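Local atomic coordinates of pathogenicity island protein (Staphylococcus aureus subsp. aureus, PDB entry 3HL6), a protein that is of unknown function but is encoded on a pathogenicity island of Staphylococcus aureus and packs as a two-chain assembly in the crystal. Residues E9-A14 with E84-G89; L98-M103 with T164-P169. One frame throughout, in Å; residues are numbered along the deposited sequence.

Interaction 1. Residues E9-A14 with E84-G89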
ATOM      1  N   GLU B   9      -5.848   7.006   9.135  1.00 55.19           N
ATOM      2  CA  GLU B   9      -4.663   7.816   8.838  1.00 53.01           C
ATOM      3  C   GLU B   9      -4.322   7.921   7.338  1.00 51.12           C
ATOM      4  O   GLU B   9      -3.336   8.562   6.977  1.00 50.52           O
ATOM      5  CB  GLU B   9      -3.441   7.336   9.638  1.00 52.89           C
ATOM      6  CG  GLU B   9      -3.764   6.949  11.059  1.00 53.43           C
ATOM      7  CD  GLU B   9      -2.721   6.029  11.678  1.00 56.92           C
ATOM      8  OE1 GLU B   9      -1.887   5.431  10.936  1.00 56.59           O
ATOM      9  OE2 GLU B   9      -2.755   5.898  12.926  1.00 58.06           O
ATOM     10  N   PHE B  10      -5.140   7.325   6.475  1.00 48.58           N
ATOM     11  CA  PHE B  10      -4.873   7.413   5.055  1.00 47.29           C
ATOM     12  C   PHE B  10      -6.147   7.596   4.307  1.00 46.58           C
ATOM     13  O   PHE B  10      -7.219   7.443   4.846  1.00 46.51           O
ATOM     14  CB  PHE B  10      -4.190   6.139   4.522  1.00 47.27           C
ATOM     15  CG  PHE B  10      -2.947   5.770   5.257  1.00 45.07           C
ATOM     16  CD1 PHE B  10      -1.727   6.218   4.829  1.00 43.68           C
ATOM     17  CD2 PHE B  10      -3.000   4.979   6.373  1.00 45.25           C
ATOM     18  CE1 PHE B  10      -0.580   5.879   5.494  1.00 43.82           C
ATOM     19  CE2 PHE B  10      -1.845   4.638   7.056  1.00 46.31           C
ATOM     20  CZ  PHE B  10      -0.638   5.078   6.607  1.00 44.93           C
ATOM     21  N   GLU B  11      -6.017   7.897   3.034  1.00 46.01           N
ATOM     22  CA  GLU B  11      -7.168   8.005   2.196  1.00 45.75           C
ATOM     23  C   GLU B  11      -7.911   6.675   2.055  1.00 45.56           C
ATOM     24  O   GLU B  11      -9.117   6.660   1.797  1.00 45.58           O
ATOM     25  CB  GLU B  11      -6.727   8.538   0.846  1.00 45.88           C
ATOM     26  CG  GLU B  11      -7.809   8.549  -0.180  1.00 48.16           C
ATOM     27  CD  GLU B  11      -7.390   9.282  -1.458  1.00 51.57           C
ATOM     28  OE1 GLU B  11      -6.303   9.931  -1.471  1.00 48.88           O
ATOM     29  OE2 GLU B  11      -8.175   9.202  -2.444  1.00 53.43           O
ATOM     30  N   THR B  12      -7.209   5.544   2.212  1.00 45.14           N
ATOM     31  CA  THR B  12      -7.898   4.239   2.168  1.00 44.35           C
ATOM     32  C   THR B  12      -7.830   3.519   3.501  1.00 43.18           C
ATOM     33  O   THR B  12      -6.823   3.592   4.205  1.00 43.59           O
ATOM     34  CB  THR B  12      -7.339   3.267   1.066  1.00 44.41           C
ATOM     35  OG1 THR B  12      -6.044   2.780   1.456  1.00 44.62           O
ATOM     36  CG2 THR B  12      -7.266   3.939  -0.288  1.00 44.48           C
ATOM     37  N   ARG B  13      -8.894   2.798   3.822  1.00 42.09           N
ATOM     38  CA  ARG B  13      -8.872   1.876   4.945  1.00 41.29           C
ATOM     39  C   ARG B  13      -7.813   0.800   4.759  1.00 40.64           C
ATOM     40  O   ARG B  13      -7.196   0.363   5.742  1.00 40.39           O
ATOM     41  CB  ARG B  13     -10.226   1.207   5.117  1.00 41.63           C
ATOM     42  CG  ARG B  13     -11.239   1.954   6.003  1.00 41.16           C
ATOM     43  CD  ARG B  13     -12.611   1.323   5.752  1.00 43.42           C
ATOM     44  NE  ARG B  13     -13.202   1.990   4.601  1.00 47.44           N
ATOM     45  CZ  ARG B  13     -13.780   1.387   3.580  1.00 49.49           C
ATOM     46  NH1 ARG B  13     -14.270   2.108   2.577  1.00 52.01           N
ATOM     47  NH2 ARG B  13     -13.890   0.076   3.562  1.00 53.33           N
ATOM     48  N   ALA B  14      -7.618   0.360   3.509  1.00 39.27           N
ATOM     49  CA  ALA B  14      -6.629  -0.684   3.206  1.00 37.72           C
ATOM     50  C   ALA B  14      -5.278  -0.236   3.713  1.00 37.03           C
ATOM     51  O   ALA B  14      -4.613  -0.991   4.396  1.00 36.92           O
ATOM     52  CB  ALA B  14      -6.590  -1.031   1.698  1.00 36.86           C
ATOM     53  N   GLU B  84      -3.801   0.457  -4.564  1.00 43.26           N
ATOM     54  CA  GLU B  84      -3.709   0.767  -5.985  1.00 43.40           C
ATOM     55  C   GLU B  84      -5.082   0.728  -6.682  1.00 43.04           C
ATOM     56  O   GLU B  84      -5.452   1.629  -7.436  1.00 42.71           O
ATOM     57  CB  GLU B  84      -2.683  -0.174  -6.643  1.00 43.96           C
ATOM     58  CG  GLU B  84      -1.313  -0.146  -5.902  1.00 44.30           C
ATOM     59  CD  GLU B  84      -0.119  -0.476  -6.812  1.00 45.46           C
ATOM     60  OE1 GLU B  84      -0.324  -1.206  -7.801  1.00 42.58           O
ATOM     61  OE2 GLU B  84       1.017   0.006  -6.545  1.00 44.58           O
ATOM     62  N   GLY B  85      -5.857  -0.299  -6.408  1.00 43.19           N
ATOM     63  CA  GLY B  85      -7.112  -0.459  -7.100  1.00 44.13           C
ATOM     64  C   GLY B  85      -8.060   0.684  -6.809  1.00 45.34           C
ATOM     65  O   GLY B  85      -8.854   1.081  -7.661  1.00 45.44           O
ATOM     66  N   HIS B  86      -7.980   1.217  -5.598  1.00 46.59           N
ATOM     67  CA  HIS B  86      -8.869   2.297  -5.182  1.00 47.56           C
ATOM     68  C   HIS B  86      -8.667   3.522  -6.060  1.00 47.93           C
ATOM     69  O   HIS B  86      -9.582   4.327  -6.213  1.00 48.18           O
ATOM     70  CB  HIS B  86      -8.628   2.651  -3.704  1.00 47.44           C
ATOM     71  CG  HIS B  86      -9.072   4.025  -3.330  1.00 47.71           C
ATOM     72  ND1 HIS B  86     -10.290   4.276  -2.717  1.00 49.46           N
ATOM     73  CD2 HIS B  86      -8.472   5.228  -3.483  1.00 46.66           C
ATOM     74  CE1 HIS B  86     -10.416   5.574  -2.506  1.00 45.57           C
ATOM     75  NE2 HIS B  86      -9.329   6.174  -2.962  1.00 47.36           N
ATOM     76  N   TYR B  87      -7.465   3.674  -6.619  1.00 48.37           N
ATOM     77  CA  TYR B  87      -7.144   4.851  -7.438  1.00 48.73           C
ATOM     78  C   TYR B  87      -7.355   4.574  -8.912  1.00 49.32           C
ATOM     79  O   TYR B  87      -7.821   5.422  -9.643  1.00 49.56           O
ATOM     80  CB  TYR B  87      -5.710   5.359  -7.188  1.00 48.23           C
ATOM     81  CG  TYR B  87      -5.541   5.991  -5.825  1.00 48.84           C
ATOM     82  CD1 TYR B  87      -6.059   7.282  -5.556  1.00 48.45           C
ATOM     83  CD2 TYR B  87      -4.904   5.297  -4.786  1.00 47.48           C
ATOM     84  CE1 TYR B  87      -5.939   7.855  -4.297  1.00 46.42           C
ATOM     85  CE2 TYR B  87      -4.768   5.861  -3.521  1.00 47.09           C
ATOM     86  CZ  TYR B  87      -5.296   7.140  -3.280  1.00 47.32           C
ATOM     87  OH  TYR B  87      -5.164   7.697  -2.037  1.00 43.23           O
ATOM     88  N   VAL B  88      -6.993   3.384  -9.365  1.00 50.32           N
ATOM     89  CA  VAL B  88      -7.032   3.131 -10.783  1.00 50.85           C
ATOM     90  C   VAL B  88      -7.774   1.857 -11.135  1.00 52.02           C
ATOM     91  O   VAL B  88      -7.626   1.367 -12.230  1.00 52.92           O
ATOM     92  CB  VAL B  88      -5.609   3.036 -11.382  1.00 50.86           C
ATOM     93  CG1 VAL B  88      -4.924   4.387 -11.338  1.00 49.71           C
ATOM     94  CG2 VAL B  88      -4.797   1.943 -10.668  1.00 49.72           C
ATOM     95  N   GLY B  89      -8.561   1.308 -10.223  1.00 53.45           N
ATOM     96  CA  GLY B  89      -9.286   0.083 -10.516  1.00 55.66           C
ATOM     97  C   GLY B  89      -8.414  -1.025 -11.099  1.00 57.51           C
ATOM     98  O   GLY B  89      -7.254  -1.155 -10.750  1.00 57.78           O
TER
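The methyl of Thr-12 sits over one face of the imidazole of His-86, offset toward its rim, in the tightly packed part of this contact. Thr-12 CG2 stands 3.7 Å from the ring centroid and 18° off its normal, a CH-pi contact. Thr-12 is the N-cap of helix 13-30: its OG1 turns to Gly-15 N, and with chi1 at 72° that leaves the methyl to face the ring. The more open side belongs to Glu-11, an exposed residue whose extended chain crosses the histidine at about a right angle. His-86 NE2 donates to Glu-11 OE2 over 3.3 Å, at an N-H...O angle of 161°. Glu-11 OE2 lies close to the imidazole plane at the ring edge, although the carboxylate itself stands nearly perpendicular to the ring; the bond is long but fairly straight and reaches OE2 from above the carboxylate plane. Tyr-87 OH approaches Glu-11 OE1 at 2.6 Å, but the phenol oxygen is crowded in the model and this hydrogen bond is doubtful in detail. The tyrosine ring also meets Tyr-87 of the second subunit, which places the contact at the dimer interface. On the histidine, ND1 bonds to the carbonyl oxygen of Gly-165. With an acceptor at each nitrogen, the arrangement would probably favour a doubly protonated imidazole, with the nearby carboxylate as its counter-charge.

Interaction 2. Residues L98-M103 with T164-P169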
ATOM      1  N   LEU B  98     -12.094  -2.150 -14.681  1.00 60.85           N
ATOM      2  CA  LEU B  98     -13.120  -2.062 -13.644  1.00 56.94           C
ATOM      3  C   LEU B  98     -12.623  -1.232 -12.464  1.00 54.70           C
ATOM      4  O   LEU B  98     -11.551  -1.510 -11.906  1.00 54.19           O
ATOM      5  CB  LEU B  98     -13.454  -3.449 -13.141  1.00 56.48           C
ATOM      6  CG  LEU B  98     -14.445  -4.288 -13.935  1.00 56.44           C
ATOM      7  CD1 LEU B  98     -14.835  -5.526 -13.085  1.00 52.08           C
ATOM      8  CD2 LEU B  98     -15.656  -3.432 -14.330  1.00 55.09           C
ATOM      9  N   SER B  99     -13.408  -0.237 -12.075  1.00 51.13           N
ATOM     10  CA  SER B  99     -13.236   0.403 -10.799  1.00 48.65           C
ATOM     11  C   SER B  99     -13.394  -0.612  -9.671  1.00 47.89           C
ATOM     12  O   SER B  99     -13.939  -1.710  -9.871  1.00 47.22           O
ATOM     13  CB  SER B  99     -14.265   1.525 -10.618  1.00 48.58           C
ATOM     14  OG  SER B  99     -15.533   0.998 -10.307  1.00 46.52           O
ATOM     15  N   ILE B 100     -12.948  -0.238  -8.474  1.00 46.28           N
ATOM     16  CA  ILE B 100     -12.908  -1.193  -7.403  1.00 45.29           C
ATOM     17  C   ILE B 100     -14.332  -1.612  -7.012  1.00 45.59           C
ATOM     18  O   ILE B 100     -14.556  -2.767  -6.641  1.00 45.27           O
ATOM     19  CB  ILE B 100     -12.083  -0.700  -6.180  1.00 45.55           C
ATOM     20  CG1 ILE B 100     -11.996  -1.823  -5.113  1.00 42.83           C
ATOM     21  CG2 ILE B 100     -12.649   0.632  -5.626  1.00 42.33           C
ATOM     22  CD1 ILE B 100     -10.731  -1.784  -4.235  1.00 39.31           C
ATOM     23  N   SER B 101     -15.292  -0.700  -7.136  1.00 45.23           N
ATOM     24  CA  SER B 101     -16.676  -1.048  -6.832  1.00 45.73           C
ATOM     25  C   SER B 101     -17.261  -2.062  -7.815  1.00 45.99           C
ATOM     26  O   SER B 101     -17.848  -3.078  -7.404  1.00 45.93           O
ATOM     27  CB  SER B 101     -17.552   0.199  -6.724  1.00 45.64           C
ATOM     28  OG  SER B 101     -17.006   1.063  -5.748  1.00 45.75           O
ATOM     29  N   ASP B 102     -17.094  -1.816  -9.105  1.00 46.20           N
ATOM     30  CA  ASP B 102     -17.536  -2.808 -10.085  1.00 46.96           C
ATOM     31  C   ASP B 102     -16.761  -4.115  -9.978  1.00 47.09           C
ATOM     32  O   ASP B 102     -17.317  -5.201 -10.198  1.00 46.89           O
ATOM     33  CB  ASP B 102     -17.376  -2.285 -11.503  1.00 47.74           C
ATOM     34  CG  ASP B 102     -18.300  -1.137 -11.793  1.00 47.38           C
ATOM     35  OD1 ASP B 102     -19.322  -1.040 -11.090  1.00 47.60           O
ATOM     36  OD2 ASP B 102     -17.989  -0.351 -12.715  1.00 48.46           O
ATOM     37  N   MET B 103     -15.487  -4.015  -9.626  1.00 47.02           N
ATOM     38  CA  MET B 103     -14.738  -5.215  -9.363  1.00 47.32           C
ATOM     39  C   MET B 103     -15.404  -6.031  -8.278  1.00 46.78           C
ATOM     40  O   MET B 103     -15.512  -7.268  -8.399  1.00 46.99           O
ATOM     41  CB  MET B 103     -13.310  -4.916  -8.988  1.00 47.91           C
ATOM     42  CG  MET B 103     -12.504  -6.191  -8.859  1.00 52.03           C
ATOM     43  SD  MET B 103     -12.250  -7.042 -10.422  1.00 60.60           S
ATOM     44  CE  MET B 103     -11.367  -8.514  -9.905  1.00 60.29           C
ATOM     45  N   THR B 164     -12.129  -3.012   1.543  1.00 43.96           N
ATOM     46  CA  THR B 164     -11.279  -2.099   2.267  1.00 44.14           C
ATOM     47  C   THR B 164     -10.681  -1.019   1.377  1.00 44.82           C
ATOM     48  O   THR B 164     -10.053  -0.077   1.889  1.00 44.87           O
ATOM     49  CB  THR B 164     -10.109  -2.817   2.984  1.00 44.89           C
ATOM     50  OG1 THR B 164      -9.221  -3.407   2.018  1.00 45.16           O
ATOM     51  CG2 THR B 164     -10.629  -3.872   3.963  1.00 43.88           C
ATOM     52  N   GLY B 165     -10.849  -1.125   0.059  1.00 44.93           N
ATOM     53  CA  GLY B 165     -10.402  -0.024  -0.806  1.00 45.28           C
ATOM     54  C   GLY B 165     -11.479   0.941  -1.310  1.00 45.98           C
ATOM     55  O   GLY B 165     -11.182   1.847  -2.070  1.00 45.80           O
ATOM     56  N   ILE B 166     -12.725   0.758  -0.883  1.00 46.77           N
ATOM     57  CA  ILE B 166     -13.859   1.452  -1.478  1.00 47.54           C
ATOM     58  C   ILE B 166     -14.401   2.491  -0.501  1.00 49.01           C
ATOM     59  O   ILE B 166     -14.907   2.138   0.575  1.00 48.61           O
ATOM     60  CB  ILE B 166     -15.025   0.484  -1.787  1.00 47.51           C
ATOM     61  CG1 ILE B 166     -14.626  -0.553  -2.824  1.00 45.41           C
ATOM     62  CG2 ILE B 166     -16.300   1.255  -2.227  1.00 47.00           C
ATOM     63  CD1 ILE B 166     -15.731  -1.480  -3.121  1.00 42.45           C
ATOM     64  N   ASN B 167     -14.313   3.766  -0.877  1.00 50.57           N
ATOM     65  CA  ASN B 167     -14.895   4.822  -0.048  1.00 52.39           C
ATOM     66  C   ASN B 167     -16.318   5.132  -0.491  1.00 53.00           C
ATOM     67  O   ASN B 167     -16.594   5.227  -1.689  1.00 52.71           O
ATOM     68  CB  ASN B 167     -14.020   6.092  -0.033  1.00 52.76           C
ATOM     69  CG  ASN B 167     -12.658   5.865   0.628  1.00 52.50           C
ATOM     70  OD1 ASN B 167     -12.473   4.944   1.427  1.00 53.88           O
ATOM     71  ND2 ASN B 167     -11.703   6.705   0.284  1.00 52.56           N
ATOM     72  N   GLU B 168     -17.213   5.245   0.487  1.00 54.19           N
ATOM     73  CA  GLU B 168     -18.637   5.493   0.234  1.00 55.51           C
ATOM     74  C   GLU B 168     -19.298   4.473  -0.688  1.00 55.53           C
ATOM     75  O   GLU B 168     -19.823   4.825  -1.735  1.00 55.57           O
ATOM     76  CB  GLU B 168     -18.850   6.907  -0.317  1.00 55.89           C
ATOM     77  CG  GLU B 168     -18.491   8.004   0.671  1.00 59.75           C
ATOM     78  CD  GLU B 168     -18.639   9.378   0.056  1.00 67.67           C
ATOM     79  OE1 GLU B 168     -18.761   9.453  -1.196  1.00 70.78           O
ATOM     80  OE2 GLU B 168     -18.642  10.384   0.812  1.00 70.32           O
ATOM     81  N   PRO B 169     -19.304   3.198  -0.282  1.00 56.14           N
ATOM     82  CA  PRO B 169     -19.948   2.223  -1.153  1.00 56.28           C
ATOM     83  C   PRO B 169     -21.461   2.371  -1.167  1.00 56.97           C
ATOM     84  O   PRO B 169     -22.109   2.526  -0.121  1.00 57.72           O
ATOM     85  CB  PRO B 169     -19.552   0.888  -0.528  1.00 56.10           C
ATOM     86  CG  PRO B 169     -19.346   1.210   0.927  1.00 55.91           C
ATOM     87  CD  PRO B 169     -18.752   2.585   0.944  1.00 55.62           C
TER
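Ile-100 and Ile-166 meet at the heart of this buried contact, their side chains crossing obliquely between the start of helix 100-109 and the loop that joins helices 152-163 and 171-184. The nearest approach is from the CG2 branch of Ile-100 to CG1 of Ile-166, at 3.6 Å, and Ile-100 CG1 comes almost as close to the same atom, at 3.7 Å. One methylene of the loop isoleucine thus sits beside both branches of its helical partner.

Conformation explains how each chain divides its surface. In Ile-100 the longer branch leaves CB opposite the backbone N (chi1 -176°), which carries its terminal CD1 toward the loop backbone, where it lies 3.9 Å from Gly-165 CA. That approach is over bare main chain, since Gly-165 has no side chain to intervene. The chi2 of Ile-100, 151°, is well short of fully extended, whereas Ile-166 is fully stretched out at chi2 180°. The straight chain of Ile-166 runs up to the helix so that CD1 lies 3.9 Å from Ser-101 CA. Its other branch, CG2, touches Ser-101 OG at 3.6 Å, a polar atom at the edge of an otherwise largely aliphatic contact.

Just before this patch, Ser-99 N-caps the helix through a weak bond from Asp-102 N to its OG. Ile-100 also touches Ser-82 of helix 77-88 and Tyr-90 of strand 90-92, which joins the contact to both. With dispersion and shape doing the work across it, this contact probably owes its stability to burial of branched aliphatic surface and to the close approach of Ile-100 CD1 to the main chain of Gly-165, where a CB would clash.

Both contacts lie on the same side of the chain's centre, with their own centres about 9 Å apart, and the loop 164-169 serves as the bridge between them. The bond from His-86 ND1 of interaction 1 to Gly-165 O of interaction 2 spans 2.7 Å, while Asn-167 ND2 reaches Glu-11 O at 3.0 Å. Two polar ties therefore fasten the turn just before helix 13-30 and the end of helix 77-88 to a loop whose Ile-166 packs on helix 100-109. The two differ in character: interaction 1 is partly exposed and lies against the second subunit, whereas interaction 2 is largely apolar and meets no other chain.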